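Local coordinates for phosphoacetylglucosamine mutase (Aspergillus lentulus, PDB 5O9X), which interconverts the 6-phosphate and 1-phosphate of N-acetylglucosamine, a step on the way to UDP-N-acetylglucosamine, and is here bound to glucose 1,6-bisphosphate, at residues A96-N101 with D112-E117; L212-A217 with L238-V243; R127-R132 with P165-V170; G318-S323 with E412-L417. The protein carries 1 engineered substitution. All coordinates share one frame; numbering follows the deposited sequence.

Contact 1 of 4, residues A96-N101 with D112-E117; sequences ATKLAN and DELVKE
Lys98 and Glu113 meet on the more exposed side of two antiparallel helices, and their side chains cross at about a right angle. The lysine leaves its helix with CG anti to the backbone N (chi1 -179°); the bend at chi3 then turns CE aside and that at chi4 sets NZ against the carboxylate. NZ lies 2.9 Å from Glu113 OE2 in a hydrogen-bonded salt bridge, met nearly along the C-O axis of that oxygen. A second acid stands close by: Glu117 OE1 is 4.3 Å from Lys98 NZ, too far for a salt bridge but near enough that it may add to the negative potential around the ammonium. Beneath these charges the lysine's methylenes do apolar work. Lys98 and Leu114 slide past each other in opposite directions, with Lys98 CD 4.1 Å from Leu114 CD2.

The other methyl of that leucine serves the buried side. Leu114 CD1 sits 3.6 Å from Leu99 CG and 3.7 Å from Leu99 CD1, so one methyl rests against the fork of the opposing leucine, the two side chains passing at a slant. The interface thus grades from a charged, more exposed side to a leucine pair inside, across axes 11.4 Å apart, a wide spacing bridged by the lysine-glutamate pair and by the two leucines.

This is the pairing of helices 91-101 and 107-118, joined by a short connection, in the first alpha/beta/alpha domain of the phosphohexomutase fold. Helix 40-56 closes the apolar side, with Ala45 and Leu49 against Leu99 and Leu52 against Leu114, while Phe32 of strand 32-35 packs on Ala96.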
loop_
_atom_site.group_PDB
_atom_site.type_symbol
_atom_site.label_atom_id
_atom_site.label_comp_id
_atom_site.label_asym_id
_atom_site.label_seq_id
_atom_site.Cartn_x
_atom_site.Cartn_y
_atom_site.Cartn_z
ATOM N N ALA A 96 15.528 -9.958 9.625
ATOM C CA ALA A 96 16.048 -8.704 9.030
ATOM C C ALA A 96 16.564 -7.820 10.123
ATOM O O ALA A 96 17.593 -7.182 9.971
ATOM C CB ALA A 96 14.949 -8.012 8.267
ATOM N N THR A 97 15.789 -7.735 11.220
ATOM C CA THR A 97 16.085 -6.820 12.310
ATOM C C THR A 97 17.356 -7.267 13.047
ATOM O O THR A 97 18.135 -6.433 13.534
ATOM C CB THR A 97 14.873 -6.764 13.261
ATOM O OG1 THR A 97 13.740 -6.343 12.529
ATOM C CG2 THR A 97 15.072 -5.863 14.467
ATOM N N LYS A 98 17.613 -8.587 13.057
ATOM C CA LYS A 98 18.841 -9.076 13.709
ATOM C C LYS A 98 20.035 -8.663 12.844
ATOM O O LYS A 98 21.026 -8.172 13.358
ATOM C CB LYS A 98 18.735 -10.592 13.859
ATOM C CG LYS A 98 19.931 -11.259 14.535
ATOM C CD LYS A 98 19.982 -12.746 14.171
ATOM C CE LYS A 98 18.987 -13.590 14.966
ATOM N NZ LYS A 98 19.638 -14.070 16.214
ATOM N N LEU A 99 19.950 -8.842 11.522
ATOM C CA LEU A 99 21.053 -8.425 10.689
ATOM C C LEU A 99 21.273 -6.910 10.771
ATOM O O LEU A 99 22.421 -6.440 10.840
ATOM C CB LEU A 99 20.879 -8.858 9.221
ATOM C CG LEU A 99 21.110 -10.317 8.876
ATOM C CD1 LEU A 99 20.448 -10.660 7.540
ATOM C CD2 LEU A 99 22.627 -10.599 8.842
ATOM N N ALA A 100 20.178 -6.155 10.804
ATOM C CA ALA A 100 20.291 -4.676 10.798
ATOM C C ALA A 100 20.863 -4.145 12.110
ATOM O O ALA A 100 21.478 -3.072 12.136
ATOM C CB ALA A 100 18.938 -4.046 10.523
ATOM N N ASN A 101 20.640 -4.881 13.210
ATOM C CA ASN A 101 21.163 -4.462 14.516
ATOM C C ASN A 101 22.529 -5.096 14.909
ATOM O O ASN A 101 23.117 -4.717 15.928
ATOM C CB ASN A 101 20.102 -4.615 15.611
ATOM C CG ASN A 101 18.945 -3.637 15.409
ATOM O OD1 ASN A 101 17.812 -4.046 15.155
ATOM N ND2 ASN A 101 19.236 -2.350 15.462
ATOM N N ASP A 112 25.976 -16.412 9.196
ATOM C CA ASP A 112 26.094 -17.884 9.413
ATOM C C ASP A 112 25.143 -18.422 10.475
ATOM O O ASP A 112 24.543 -19.504 10.302
ATOM C CB ASP A 112 27.539 -18.300 9.725
ATOM C CG ASP A 112 28.408 -18.326 8.479
ATOM O OD1 ASP A 112 27.961 -18.929 7.451
ATOM O OD2 ASP A 112 29.524 -17.737 8.537
ATOM N N GLU A 113 24.949 -17.637 11.540
ATOM C CA GLU A 113 24.019 -17.998 12.592
ATOM C C GLU A 113 22.640 -18.175 11.939
ATOM O O GLU A 113 21.935 -19.179 12.178
ATOM C CB GLU A 113 24.044 -16.877 13.613
ATOM C CG GLU A 113 23.368 -17.093 14.940
ATOM C CD GLU A 113 23.298 -15.794 15.751
ATOM O OE1 GLU A 113 24.323 -15.049 15.868
ATOM O OE2 GLU A 113 22.196 -15.515 16.265
ATOM N N LEU A 114 22.301 -17.254 11.019
ATOM C CA LEU A 114 21.027 -17.337 10.309
ATOM C C LEU A 114 20.916 -18.499 9.375
ATOM O O LEU A 114 19.817 -19.105 9.286
ATOM C CB LEU A 114 20.652 -16.013 9.608
ATOM C CG LEU A 114 20.112 -14.946 10.541
ATOM C CD1 LEU A 114 19.972 -13.578 9.830
ATOM C CD2 LEU A 114 18.794 -15.359 11.178
ATOM N N VAL A 115 21.993 -18.832 8.668
ATOM C CA VAL A 115 21.855 -19.970 7.754
ATOM C C VAL A 115 21.508 -21.293 8.509
ATOM O O VAL A 115 20.687 -22.088 8.020
ATOM C CB VAL A 115 22.996 -20.101 6.692
ATOM C CG1 VAL A 115 23.831 -18.848 6.557
ATOM C CG2 VAL A 115 23.882 -21.331 6.862
ATOM N N LYS A 116 22.095 -21.460 9.705
ATOM C CA LYS A 116 21.824 -22.595 10.638
ATOM C C LYS A 116 20.408 -22.576 11.143
ATOM O O LYS A 116 19.716 -23.592 11.064
ATOM C CB LYS A 116 22.765 -22.593 11.857
ATOM C CG LYS A 116 24.005 -23.469 11.711
ATOM C CD LYS A 116 25.210 -22.817 12.404
ATOM C CE LYS A 116 26.552 -23.395 11.955
ATOM N NZ LYS A 116 27.092 -24.419 12.899
ATOM N N GLU A 117 19.970 -21.418 11.650
ATOM C CA GLU A 117 18.669 -21.313 12.249
ATOM C C GLU A 117 17.558 -21.502 11.177
ATOM O O GLU A 117 16.595 -22.261 11.371
ATOM C CB GLU A 117 18.553 -19.993 13.014
ATOM C CG GLU A 117 17.136 -19.702 13.527
ATOM C CD GLU A 117 17.002 -18.414 14.354
ATOM O OE1 GLU A 117 17.994 -17.616 14.481
ATOM O OE2 GLU A 117 15.876 -18.202 14.884
#

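Contact 2 of 4, residues L212-A217 with L238-V243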
loop_
_atom_site.group_PDB
_atom_site.type_symbol
_atom_site.label_atom_id
_atom_site.label_comp_id
_atom_site.label_asym_id
_atom_site.label_seq_id
_atom_site.Cartn_x
_atom_site.Cartn_y
_atom_site.Cartn_z
ATOM N N LEU A 212 -10.303 13.218 -15.666
ATOM C CA LEU A 212 -9.757 12.839 -14.383
ATOM C C LEU A 212 -8.428 13.626 -14.207
ATOM O O LEU A 212 -7.546 13.499 -15.046
ATOM C CB LEU A 212 -9.567 11.278 -14.355
ATOM C CG LEU A 212 -8.752 10.810 -13.074
ATOM C CD1 LEU A 212 -9.562 11.017 -11.782
ATOM C CD2 LEU A 212 -8.437 9.343 -13.185
ATOM N N THR A 213 -8.300 14.426 -13.159
ATOM C CA THR A 213 -7.056 15.196 -12.889
ATOM C C THR A 213 -6.277 14.495 -11.736
ATOM O O THR A 213 -6.751 14.485 -10.571
ATOM C CB THR A 213 -7.379 16.701 -12.552
ATOM O OG1 THR A 213 -8.205 17.217 -13.614
ATOM C CG2 THR A 213 -6.072 17.616 -12.411
ATOM N N VAL A 214 -5.097 13.977 -12.053
ATOM C CA VAL A 214 -4.375 13.081 -11.139
ATOM C C VAL A 214 -3.113 13.810 -10.674
ATOM O O VAL A 214 -2.162 14.153 -11.460
ATOM C CB VAL A 214 -3.928 11.730 -11.818
ATOM C CG1 VAL A 214 -3.233 10.845 -10.782
ATOM C CG2 VAL A 214 -5.111 10.976 -12.394
ATOM N N ASP A 215 -3.132 14.136 -9.394
ATOM C CA ASP A 215 -1.951 14.677 -8.668
ATOM C C ASP A 215 -1.015 13.539 -8.412
ATOM O O ASP A 215 -1.344 12.599 -7.669
ATOM C CB ASP A 215 -2.461 15.320 -7.372
ATOM C CG ASP A 215 -1.427 15.408 -6.262
ATOM O OD1 ASP A 215 -0.216 15.544 -6.573
ATOM O OD2 ASP A 215 -1.878 15.371 -5.052
ATOM N N CYS A 216 0.212 13.637 -8.936
ATOM C CA CYS A 216 1.142 12.495 -8.903
ATOM C C CYS A 216 2.282 12.714 -7.884
ATOM O O CYS A 216 3.356 12.007 -7.916
ATOM C CB CYS A 216 1.707 12.148 -10.296
ATOM S SG CYS A 216 0.427 11.576 -11.441
ATOM N N ALA A 217 2.001 13.611 -6.943
ATOM C CA ALA A 217 2.844 13.752 -5.738
ATOM C C ALA A 217 4.290 14.135 -6.039
ATOM O O ALA A 217 5.205 14.018 -5.162
ATOM C CB ALA A 217 2.761 12.433 -4.854
ATOM N N LEU A 238 -11.769 7.981 -21.367
ATOM C CA LEU A 238 -10.891 8.392 -20.272
ATOM C C LEU A 238 -9.952 9.487 -20.803
ATOM O O LEU A 238 -9.217 9.292 -21.769
ATOM C CB LEU A 238 -10.106 7.205 -19.770
ATOM C CG LEU A 238 -9.183 7.503 -18.584
ATOM C CD1 LEU A 238 -10.016 7.929 -17.397
ATOM C CD2 LEU A 238 -8.426 6.241 -18.216
ATOM N N ASP A 239 -9.937 10.592 -20.097
ATOM C CA ASP A 239 -9.217 11.764 -20.403
ATOM C C ASP A 239 -8.407 12.176 -19.123
ATOM O O ASP A 239 -8.915 12.925 -18.299
ATOM C CB ASP A 239 -10.326 12.788 -20.656
ATOM C CG ASP A 239 -9.816 14.167 -21.099
ATOM O OD1 ASP A 239 -8.612 14.290 -21.454
ATOM O OD2 ASP A 239 -10.662 15.131 -21.080
ATOM N N ILE A 240 -7.161 11.737 -18.979
ATOM C CA ILE A 240 -6.370 12.019 -17.744
ATOM C C ILE A 240 -5.537 13.258 -17.931
ATOM O O ILE A 240 -4.797 13.391 -18.957
ATOM C CB ILE A 240 -5.428 10.833 -17.388
ATOM C CG1 ILE A 240 -6.249 9.617 -16.937
ATOM C CG2 ILE A 240 -4.391 11.237 -16.257
ATOM C CD1 ILE A 240 -5.516 8.271 -16.823
ATOM N N LYS A 241 -5.567 14.132 -16.932
ATOM C CA LYS A 241 -4.642 15.219 -16.868
ATOM C C LYS A 241 -3.719 14.934 -15.690
ATOM O O LYS A 241 -4.225 14.514 -14.624
ATOM C CB LYS A 241 -5.373 16.529 -16.625
ATOM C CG LYS A 241 -6.601 16.717 -17.512
ATOM C CD LYS A 241 -6.286 17.210 -18.915
ATOM C CE LYS A 241 -7.523 17.266 -19.845
ATOM N NZ LYS A 241 -7.126 17.256 -21.307
ATOM N N ILE A 242 -2.406 15.193 -15.844
ATOM C CA ILE A 242 -1.429 14.892 -14.795
ATOM C C ILE A 242 -1.007 16.203 -14.256
ATOM O O ILE A 242 -0.761 17.145 -15.049
ATOM C CB ILE A 242 -0.202 14.113 -15.375
ATOM C CG1 ILE A 242 -0.661 12.642 -15.658
ATOM C CG2 ILE A 242 0.983 14.138 -14.368
ATOM C CD1 ILE A 242 0.389 11.784 -16.413
ATOM N N VAL A 243 -1.005 16.358 -12.934
ATOM C CA VAL A 243 -0.419 17.537 -12.279
ATOM C C VAL A 243 0.595 17.039 -11.247
ATOM O O VAL A 243 0.470 15.853 -10.794
ATOM C CB VAL A 243 -1.460 18.544 -11.610
ATOM C CG1 VAL A 243 -2.379 19.180 -12.680
ATOM C CG2 VAL A 243 -2.347 17.887 -10.483
#
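A parallel beta-alpha-beta unit brings 212-217 and 238-243 together: strand 212-215, helix 221-231 and strand 240-243 form a crossover at the edge of the mixed sheet of domain II. Strand 212-215 is the inner member, also bonded through its backbone to strand 279-283; strand 240-243 is outermost within the chain.

Five backbone hydrogen bonds zip the pair in parallel register. Leu212 N donates to Asp239 O, and Leu212 O accepts from Lys241 N at 2.8 Å. Val214 repeats the pattern, its N bonded to Lys241 O and its O to Val243 N. Cys216 N continues it past the strand, reaching Val243 O at 2.9 Å with a more bent N-H...O angle of 153°. CA-H...O contacts fill the intervals, such as Ile240 CA to Leu212 O at 3.3 Å.

On one face, Val214 CG2 meets Ile240 CG2 at 3.9 Å and Cys216 SG lies equally far from Ile242 CG2. Helix 221-231 covers this side, Leu225 touching Val214 and Cys216 and Ile229 touching Ile240. On the opposite face Thr213 CG2 packs against Val243 CG1 at 4.0 Å, and the aliphatic start of Lys241 lies beside Thr213 before its chain bends off at chi2.

Where the inner strand ends, the buried carboxylate of Asp215 is engaged at both oxygens. OD2 accepts from Ser282 OG and Gly258 N, while OD1 is bonded to Asn244 ND2. In an Asx turn, Asp215 OD1 also takes Ala217 N at 3.0 Å, from above the carboxylate plane and 47° out of it.

Contact 3 of 4, residues R127-R132 with P165-V170; sequences RVVFAR and PQLHYV
Leu167, near the start of 165-170, is the first residue of this helical segment to touch strand 127-132, and it carries most of the contact. Its CG stands anti to the backbone N (chi1 -179°), and chi2 near 80° then sets CD1 against the strand backbone. That methyl lies 3.9 Å from Phe130 C and 4.0 Å from Val129 O, touching both the 129-130 and the 130-131 peptide. It is also 4.0 Å from the CB of Ala131, whose CA is 6.5 Å from the CA of Leu167, the nearest CA pair of the two segments. Met65 of the adjacent strand 61-66 touches Leu167 too.

The strand is the fourth in the order of a five-stranded mixed sheet, and the helix packs on one of its faces while helix 138-151 packs on the other, receiving Phe130; this is the alpha/beta/alpha sandwich of phosphohexomutase domain I. Helix and strand run nearly antiparallel, at 166°.

One turn on, Val170 comes back to the same face. Val170 CG1, itself anti to its backbone N, meets Val129 CG2 at 4.0 Å, the two branched side chains passing at a slant. Val129 CG2 is also 4.3 Å from Leu167 CD1, so it receives both helix residues, and Met159 of strand 155-161 flanks Val129.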
loop_
_atom_site.group_PDB
_atom_site.type_symbol
_atom_site.label_atom_id
_atom_site.label_comp_id
_atom_site.label_asym_id
_atom_site.label_seq_id
_atom_site.Cartn_x
_atom_site.Cartn_y
_atom_site.Cartn_z
ATOM N N ARG A 127 18.644 -15.053 -6.248
ATOM C CA ARG A 127 18.267 -14.153 -7.334
ATOM C C ARG A 127 17.435 -12.970 -6.731
ATOM O O ARG A 127 16.430 -13.202 -6.076
ATOM C CB ARG A 127 17.476 -14.939 -8.410
ATOM C CG ARG A 127 18.334 -15.989 -9.154
ATOM C CD ARG A 127 17.514 -16.640 -10.255
ATOM N NE ARG A 127 18.236 -17.746 -10.895
ATOM C CZ ARG A 127 18.126 -19.035 -10.535
ATOM N NH1 ARG A 127 17.304 -19.426 -9.557
ATOM N NH2 ARG A 127 18.829 -19.944 -11.199
ATOM N N VAL A 128 17.947 -11.749 -6.875
ATOM C CA VAL A 128 17.328 -10.549 -6.276
ATOM C C VAL A 128 17.109 -9.495 -7.382
ATOM O O VAL A 128 17.961 -9.258 -8.185
ATOM C CB VAL A 128 18.153 -10.061 -5.066
ATOM C CG1 VAL A 128 17.626 -8.735 -4.452
ATOM C CG2 VAL A 128 18.213 -11.164 -4.006
ATOM N N VAL A 129 15.927 -8.891 -7.425
ATOM C CA VAL A 129 15.642 -7.788 -8.404
ATOM C C VAL A 129 15.242 -6.544 -7.539
ATOM O O VAL A 129 14.521 -6.679 -6.533
ATOM C CB VAL A 129 14.556 -8.256 -9.457
ATOM C CG1 VAL A 129 13.279 -8.771 -8.786
ATOM C CG2 VAL A 129 14.148 -7.115 -10.421
ATOM N N PHE A 130 15.684 -5.344 -7.913
ATOM C CA PHE A 130 15.407 -4.178 -7.100
ATOM C C PHE A 130 15.106 -2.960 -7.969
ATOM O O PHE A 130 15.376 -2.994 -9.160
ATOM C CB PHE A 130 16.549 -3.965 -6.104
ATOM C CG PHE A 130 17.906 -3.771 -6.718
ATOM C CD1 PHE A 130 18.265 -2.521 -7.317
ATOM C CD2 PHE A 130 18.874 -4.797 -6.673
ATOM C CE1 PHE A 130 19.535 -2.318 -7.879
ATOM C CE2 PHE A 130 20.178 -4.572 -7.237
ATOM C CZ PHE A 130 20.494 -3.333 -7.819
ATOM N N ALA A 131 14.484 -1.933 -7.362
ATOM C CA ALA A 131 14.117 -0.690 -8.027
ATOM C C ALA A 131 14.028 0.338 -6.914
ATOM O O ALA A 131 14.210 -0.008 -5.716
ATOM C CB ALA A 131 12.765 -0.858 -8.700
ATOM N N ARG A 132 13.799 1.609 -7.290
ATOM C CA ARG A 132 13.742 2.629 -6.315
ATOM C C ARG A 132 12.801 3.706 -6.841
ATOM O O ARG A 132 12.532 3.751 -8.062
ATOM C CB ARG A 132 15.157 3.283 -6.150
ATOM C CG ARG A 132 15.771 3.887 -7.445
ATOM C CD ARG A 132 17.353 3.864 -7.367
ATOM N NE ARG A 132 18.069 4.717 -8.395
ATOM C CZ ARG A 132 18.935 4.439 -9.363
ATOM N NH1 ARG A 132 19.311 3.168 -9.792
ATOM N NH2 ARG A 132 19.411 5.521 -10.001
ATOM N N PRO A 165 4.331 -0.852 -6.924
ATOM C CA PRO A 165 3.593 -1.976 -7.506
ATOM C C PRO A 165 4.247 -2.521 -8.789
ATOM O O PRO A 165 4.147 -3.721 -9.035
ATOM C CB PRO A 165 2.235 -1.341 -7.903
ATOM C CG PRO A 165 2.087 -0.156 -7.028
ATOM C CD PRO A 165 3.472 0.335 -6.690
ATOM N N GLN A 166 4.921 -1.664 -9.583
ATOM C CA GLN A 166 5.732 -2.213 -10.747
ATOM C C GLN A 166 6.759 -3.236 -10.296
ATOM O O GLN A 166 6.887 -4.308 -10.948
ATOM C CB GLN A 166 6.409 -1.134 -11.559
ATOM C CG GLN A 166 5.396 -0.427 -12.438
ATOM C CD GLN A 166 6.050 0.733 -13.198
ATOM O OE1 GLN A 166 7.042 1.380 -12.722
ATOM N NE2 GLN A 166 5.518 0.997 -14.388
ATOM N N LEU A 167 7.499 -2.917 -9.227
ATOM C CA LEU A 167 8.482 -3.869 -8.708
ATOM C C LEU A 167 7.783 -5.201 -8.239
ATOM O O LEU A 167 8.232 -6.293 -8.592
ATOM C CB LEU A 167 9.412 -3.174 -7.627
ATOM C CG LEU A 167 10.348 -4.307 -7.251
ATOM C CD1 LEU A 167 11.536 -4.634 -8.158
ATOM C CD2 LEU A 167 10.576 -4.459 -5.782
ATOM N N HIS A 168 6.705 -5.125 -7.412
ATOM C CA HIS A 168 5.961 -6.361 -7.042
ATOM C C HIS A 168 5.486 -7.187 -8.271
ATOM O O HIS A 168 5.539 -8.459 -8.296
ATOM C CB HIS A 168 4.706 -5.935 -6.274
ATOM C CG HIS A 168 4.953 -5.627 -4.842
ATOM N ND1 HIS A 168 5.591 -4.483 -4.423
ATOM C CD2 HIS A 168 4.650 -6.332 -3.716
ATOM C CE1 HIS A 168 5.600 -4.457 -3.098
ATOM N NE2 HIS A 168 5.077 -5.588 -2.649
ATOM N N TYR A 169 4.989 -6.480 -9.278
ATOM C CA TYR A 169 4.585 -7.088 -10.574
ATOM C C TYR A 169 5.751 -7.842 -11.231
ATOM O O TYR A 169 5.571 -8.992 -11.651
ATOM C CB TYR A 169 3.983 -6.006 -11.552
ATOM C CG TYR A 169 3.932 -6.451 -12.961
ATOM C CD1 TYR A 169 2.733 -7.101 -13.476
ATOM C CD2 TYR A 169 5.028 -6.306 -13.813
ATOM C CE1 TYR A 169 2.673 -7.519 -14.805
ATOM C CE2 TYR A 169 4.964 -6.760 -15.132
ATOM C CZ TYR A 169 3.803 -7.372 -15.616
ATOM O OH TYR A 169 3.755 -7.829 -16.955
ATOM N N VAL A 170 6.939 -7.222 -11.285
ATOM C CA VAL A 170 8.148 -7.817 -11.905
ATOM C C VAL A 170 8.554 -9.113 -11.167
ATOM O O VAL A 170 8.870 -10.109 -11.821
ATOM C CB VAL A 170 9.354 -6.845 -11.941
ATOM C CG1 VAL A 170 10.649 -7.546 -12.376
ATOM C CG2 VAL A 170 9.069 -5.717 -12.920
#

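Contact 4 of 4, residues G318-S323 with E412-L417; sequences GDLARS and ECLQAL
Leu320 packs against Cys413 and Leu414 in a helix-helix packing of 306-324 with 405-420, within the third alpha/beta domain of the phosphohexomutase fold; the segment axes are 9.8 Å apart and inclined at 137°. The tight part is a leucine pair sliding past each other in opposite directions. Leu320 CB is 3.7 Å from Leu414 CG, and the methyl Leu320 CD1 lies 3.9 Å from that same branch carbon. Leu414 CD1 reaches further, to the backbone of Ala321. Packing thins toward Leu417, whose CD1 is 4.4 Å from Leu320 CD1; Leu434 of helix 428-442 also touches Leu417, and Leu330 adds to the apolar cover of Ala321 and Leu414.

By contrast, polar residues of 318-323 that make no contact with 412-417 pair among themselves: exposed Arg322 joins its NH1 to Asp319 OD1 at 2.9 Å in a salt bridge, from above the carboxylate plane. No hydrogen bond crosses between the two segments; beside them Ser323 OG is hydrogen-bonded to Ser410 OG of helix 405-420. Alongside the leucine pair, Cys413 SG, anti to its own backbone N, sits 3.8 Å from Leu320 CD1.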
loop_
_atom_site.group_PDB
_atom_site.type_symbol
_atom_site.label_atom_id
_atom_site.label_comp_id
_atom_site.label_asym_id
_atom_site.label_seq_id
_atom_site.Cartn_x
_atom_site.Cartn_y
_atom_site.Cartn_z
ATOM N N GLY A 318 -20.549 -7.286 -6.248
ATOM C CA GLY A 318 -21.783 -7.904 -5.841
ATOM C C GLY A 318 -22.858 -7.828 -6.885
ATOM O O GLY A 318 -23.540 -8.842 -7.100
ATOM N N ASP A 319 -23.043 -6.664 -7.519
ATOM C CA ASP A 319 -24.017 -6.556 -8.602
ATOM C C ASP A 319 -23.595 -7.430 -9.809
ATOM O O ASP A 319 -24.477 -8.054 -10.433
ATOM C CB ASP A 319 -24.182 -5.100 -9.082
ATOM C CG ASP A 319 -24.820 -4.196 -8.024
ATOM O OD1 ASP A 319 -25.406 -4.672 -6.990
ATOM O OD2 ASP A 319 -24.797 -2.982 -8.305
ATOM N N LEU A 320 -22.306 -7.495 -10.160
ATOM C CA LEU A 320 -21.906 -8.338 -11.286
ATOM C C LEU A 320 -22.105 -9.832 -10.989
ATOM O O LEU A 320 -22.587 -10.547 -11.861
ATOM C CB LEU A 320 -20.414 -8.175 -11.669
ATOM C CG LEU A 320 -20.046 -6.880 -12.378
ATOM C CD1 LEU A 320 -18.495 -6.859 -12.608
ATOM C CD2 LEU A 320 -20.845 -6.627 -13.690
ATOM N N ALA A 321 -21.754 -10.264 -9.758
ATOM C CA ALA A 321 -21.948 -11.670 -9.383
ATOM C C ALA A 321 -23.429 -12.046 -9.413
ATOM O O ALA A 321 -23.770 -13.133 -9.911
ATOM C CB ALA A 321 -21.348 -11.948 -8.005
ATOM N N ARG A 322 -24.316 -11.179 -8.913
ATOM C CA ARG A 322 -25.729 -11.427 -9.027
ATOM C C ARG A 322 -26.216 -11.514 -10.472
ATOM O O ARG A 322 -27.036 -12.371 -10.850
ATOM C CB ARG A 322 -26.501 -10.300 -8.347
ATOM C CG ARG A 322 -27.969 -10.568 -8.072
ATOM C CD ARG A 322 -28.585 -9.381 -7.274
ATOM N NE ARG A 322 -27.720 -8.998 -6.129
ATOM C CZ ARG A 322 -27.111 -7.814 -5.983
ATOM N NH1 ARG A 322 -27.316 -6.847 -6.907
ATOM N NH2 ARG A 322 -26.296 -7.595 -4.914
ATOM N N SER A 323 -25.800 -10.537 -11.248
ATOM C CA SER A 323 -26.133 -10.495 -12.672
ATOM C C SER A 323 -25.639 -11.751 -13.471
ATOM O O SER A 323 -26.342 -12.243 -14.400
ATOM C CB SER A 323 -25.611 -9.169 -13.211
ATOM O OG SER A 323 -25.767 -9.108 -14.595
ATOM N N GLU A 412 -18.099 -11.918 -18.072
ATOM C CA GLU A 412 -16.912 -11.454 -18.772
ATOM C C GLU A 412 -16.334 -10.190 -18.112
ATOM O O GLU A 412 -15.137 -10.027 -18.092
ATOM C CB GLU A 412 -17.208 -11.156 -20.269
ATOM C CG GLU A 412 -17.029 -12.442 -21.128
ATOM C CD GLU A 412 -17.623 -12.358 -22.550
ATOM O OE1 GLU A 412 -17.280 -11.405 -23.300
ATOM O OE2 GLU A 412 -18.438 -13.252 -22.923
ATOM N N CYS A 413 -17.207 -9.299 -17.626
ATOM C CA CYS A 413 -16.717 -8.105 -16.911
ATOM C C CYS A 413 -15.971 -8.577 -15.657
ATOM O O CYS A 413 -14.864 -8.139 -15.395
ATOM C CB CYS A 413 -17.913 -7.181 -16.594
ATOM S SG CYS A 413 -17.305 -5.594 -15.984
ATOM N N LEU A 414 -16.514 -9.529 -14.906
ATOM C CA LEU A 414 -15.793 -10.017 -13.721
ATOM C C LEU A 414 -14.459 -10.611 -14.048
ATOM O O LEU A 414 -13.469 -10.392 -13.333
ATOM C CB LEU A 414 -16.605 -11.075 -12.946
ATOM C CG LEU A 414 -17.624 -10.603 -11.958
ATOM C CD1 LEU A 414 -18.481 -11.803 -11.591
ATOM C CD2 LEU A 414 -16.920 -9.998 -10.717
ATOM N N GLN A 415 -14.388 -11.378 -15.141
ATOM C CA GLN A 415 -13.122 -12.022 -15.529
ATOM C C GLN A 415 -12.081 -10.968 -15.842
ATOM O O GLN A 415 -10.930 -11.070 -15.393
ATOM C CB GLN A 415 -13.318 -12.923 -16.805
ATOM C CG GLN A 415 -14.304 -14.087 -16.628
ATOM C CD GLN A 415 -14.727 -14.744 -17.979
ATOM O OE1 GLN A 415 -14.484 -14.181 -19.066
ATOM N NE2 GLN A 415 -15.325 -15.951 -17.900
ATOM N N ALA A 416 -12.491 -9.927 -16.580
ATOM C CA ALA A 416 -11.570 -8.858 -16.912
ATOM C C ALA A 416 -11.041 -8.134 -15.586
ATOM O O ALA A 416 -9.844 -7.769 -15.471
ATOM C CB ALA A 416 -12.258 -7.854 -17.843
ATOM N N LEU A 417 -11.956 -7.929 -14.641
ATOM C CA LEU A 417 -11.635 -7.275 -13.360
ATOM C C LEU A 417 -10.532 -8.077 -12.628
ATOM O O LEU A 417 -9.613 -7.508 -12.052
ATOM C CB LEU A 417 -12.965 -7.157 -12.585
ATOM C CG LEU A 417 -13.100 -6.435 -11.260
ATOM C CD1 LEU A 417 -14.459 -5.720 -11.228
ATOM C CD2 LEU A 417 -13.076 -7.577 -10.263
#

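Overall arrangement
Along the chain the contacts come in series: contact 1, contact 3, contact 2, then contact 4. Contacts 1 and 3 both belong to domain I, with centres 23 Å apart; helix 107-118 of the first is followed directly by strand 127-132 of the second. Contact 2 lies in domain II and contact 4 in domain III, 27 Å from each other between centres. Contact 1 stands on the opposite side of the chain's centre from both, 44 and 46 Å away. No two contacts touch. Contact 3 is the most central, and its Leu167 side chain is about 12 Å from the bound glucose 1,6-bisphosphate; the side chain of Asp215 in contact 2 is about 14 Å from the same bound glucose 1,6-bisphosphate. Each contact lies within a single domain.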